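Local structure of CRISPR-associated endonuclease Cas9 (Campylobacter jejuni subsp. jejuni serotype O:2, 5X2H) at a contact of chain A with DNA. The protein is an RNA-guided DNA endonuclease of a bacterial antiviral system, using a guide RNA to recognise and cleave complementary invading DNA. Numbering follows the deposited sequence.

A contact of chain A with DNA. Residues 279, 282, 286, 419. With nucleotides of chain B.
Asn279 lays the flat face of its side-chain amide over the deoxyribose of DT26, in a backbone-reading contact of this subtype II-C Cas9; touching sugar and phosphate implies little dependence on base sequence. Asn279, Asn282 and Asn286, spaced three and four residues apart on helix 266-288, share one helix face, which follows the strand in a part of the protein that is probably its helical recognition lobe. Packing is close at Asn279: its OD1 and ND2 both lie 3.3 Å from the ring oxygen O4' of DT26, and its CG is 3.4 Å from C1' of DT26. A short, flat amide can present its face to the sugar ring oxygen at such close range. One turn on, the contact is loose: Asn282 has its CB 3.6 Å from O3' of DT26 and its OD1 3.9 Å from OP1 of DC27, a small polar side chain that fits beside the backbone without a close bond. Asn286 uses its amide as a donor: ND2 reaches the phosphate oxygen OP1 of DT26 at 3.1 Å, nearly straight (165° at H) and in the amide plane. A weak second bond to OP2 of DC27 may loosely link the two successive phosphates. A neutral amide N-H can donate to a phosphate oxygen without adding a charge. Lys419 comes from a loop, reaching the DC27 phosphate on the flank opposite Asn286. CD of Lys419 runs alongside the linkage, 3.5 Å from O3' of DT26, and a bend at chi3 (-80°) turns the terminal amine towards the phosphate. A long, flexible cation suits this reach, and NZ of Lys419 makes a hydrogen-bonded salt bridge of 3.1 Å to OP1 of DC27.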
loop_
_atom_site.group_PDB
_atom_site.type_symbol
_atom_site.label_atom_id
_atom_site.label_comp_id
_atom_site.label_asym_id
_atom_site.label_seq_id
_atom_site.Cartn_x
_atom_site.Cartn_y
_atom_site.Cartn_z
ATOM N N ASN A 279 1.444 -7.810 39.223
ATOM C CA ASN A 279 0.340 -6.857 39.155
ATOM C C ASN A 279 -0.921 -7.407 39.806
ATOM O O ASN A 279 -1.719 -6.635 40.346
ATOM C CB ASN A 279 0.066 -6.468 37.702
ATOM C CG ASN A 279 1.173 -5.615 37.110
ATOM O OD1 ASN A 279 2.173 -5.329 37.770
ATOM N ND2 ASN A 279 1.000 -5.204 35.860
ATOM N N ASN A 282 -0.340 -7.093 43.634
ATOM C CA ASN A 282 -0.540 -5.695 44.000
ATOM C C ASN A 282 -1.987 -5.267 43.794
ATOM O O ASN A 282 -2.477 -4.385 44.508
ATOM C CB ASN A 282 0.403 -4.800 43.197
ATOM C CG ASN A 282 1.841 -4.905 43.664
ATOM O OD1 ASN A 282 2.295 -4.118 44.493
ATOM N ND2 ASN A 282 2.565 -5.883 43.136
ATOM N N ASN A 286 -4.573 -3.397 46.581
ATOM C CA ASN A 286 -5.438 -2.243 46.353
ATOM C C ASN A 286 -6.898 -2.567 46.643
ATOM O O ASN A 286 -7.677 -1.666 46.974
ATOM C CB ASN A 286 -5.288 -1.746 44.915
ATOM C CG ASN A 286 -3.899 -1.216 44.621
ATOM O OD1 ASN A 286 -3.268 -0.586 45.470
ATOM N ND2 ASN A 286 -3.414 -1.471 43.410
ATOM N N LYS A 419 7.636 -4.201 41.140
ATOM C CA LYS A 419 6.794 -3.869 40.003
ATOM C C LYS A 419 7.638 -3.317 38.856
ATOM O O LYS A 419 8.825 -3.007 39.005
ATOM C CB LYS A 419 5.720 -2.860 40.408
ATOM C CG LYS A 419 4.585 -3.460 41.221
ATOM C CD LYS A 419 3.740 -2.382 41.883
ATOM C CE LYS A 419 4.411 -1.853 43.139
ATOM N NZ LYS A 419 3.659 -0.727 43.754
ATOM P P DT B 26 -4.452 -2.614 39.602
ATOM O OP1 DT B 26 -4.864 -2.731 41.017
ATOM O OP2 DT B 26 -5.056 -1.577 38.735
ATOM O "O5'" DT B 26 -2.867 -2.430 39.523
ATOM C "C5'" DT B 26 -2.014 -3.493 39.916
ATOM C "C4'" DT B 26 -0.572 -3.179 39.569
ATOM O "O4'" DT B 26 -0.392 -3.249 38.136
ATOM C "C3'" DT B 26 -0.124 -1.782 39.949
ATOM O "O3'" DT B 26 0.317 -1.773 41.293
ATOM C "C2'" DT B 26 1.024 -1.533 38.977
ATOM C "C1'" DT B 26 0.558 -2.279 37.723
ATOM N N1 DT B 26 -0.076 -1.402 36.696
ATOM C C2 DT B 26 0.720 -0.734 35.797
ATOM O O2 DT B 26 1.935 -0.810 35.797
ATOM N N3 DT B 26 0.038 0.037 34.891
ATOM C C4 DT B 26 -1.333 0.200 34.797
ATOM O O4 DT B 26 -1.853 0.919 33.949
ATOM C C5 DT B 26 -2.109 -0.533 35.769
ATOM C C7 DT B 26 -3.606 -0.435 35.768
ATOM C C6 DT B 26 -1.451 -1.290 36.658
ATOM P P DC B 27 0.262 -0.414 42.144
ATOM O OP1 DC B 27 0.594 -0.740 43.550
ATOM O OP2 DC B 27 -1.016 0.263 41.819
ATOM O "O5'" DC B 27 1.445 0.460 41.525
ATOM C "C5'" DC B 27 1.165 1.718 40.938
ATOM C "C4'" DC B 27 2.308 2.149 40.042
ATOM O "O4'" DC B 27 2.133 1.562 38.728
ATOM C "C3'" DC B 27 2.401 3.644 39.801
ATOM O "O3'" DC B 27 3.190 4.246 40.819
ATOM C "C2'" DC B 27 3.092 3.702 38.446
ATOM C "C1'" DC B 27 2.458 2.511 37.728
ATOM N N1 DC B 27 1.212 2.859 36.978
ATOM C C2 DC B 27 1.302 3.569 35.775
ATOM O O2 DC B 27 2.416 3.895 35.345
ATOM N N3 DC B 27 0.161 3.882 35.110
ATOM C C4 DC B 27 -1.022 3.513 35.604
ATOM N N4 DC B 27 -2.118 3.842 34.912
ATOM C C5 DC B 27 -1.135 2.791 36.828
ATOM C C6 DC B 27 -0.005 2.487 37.474
#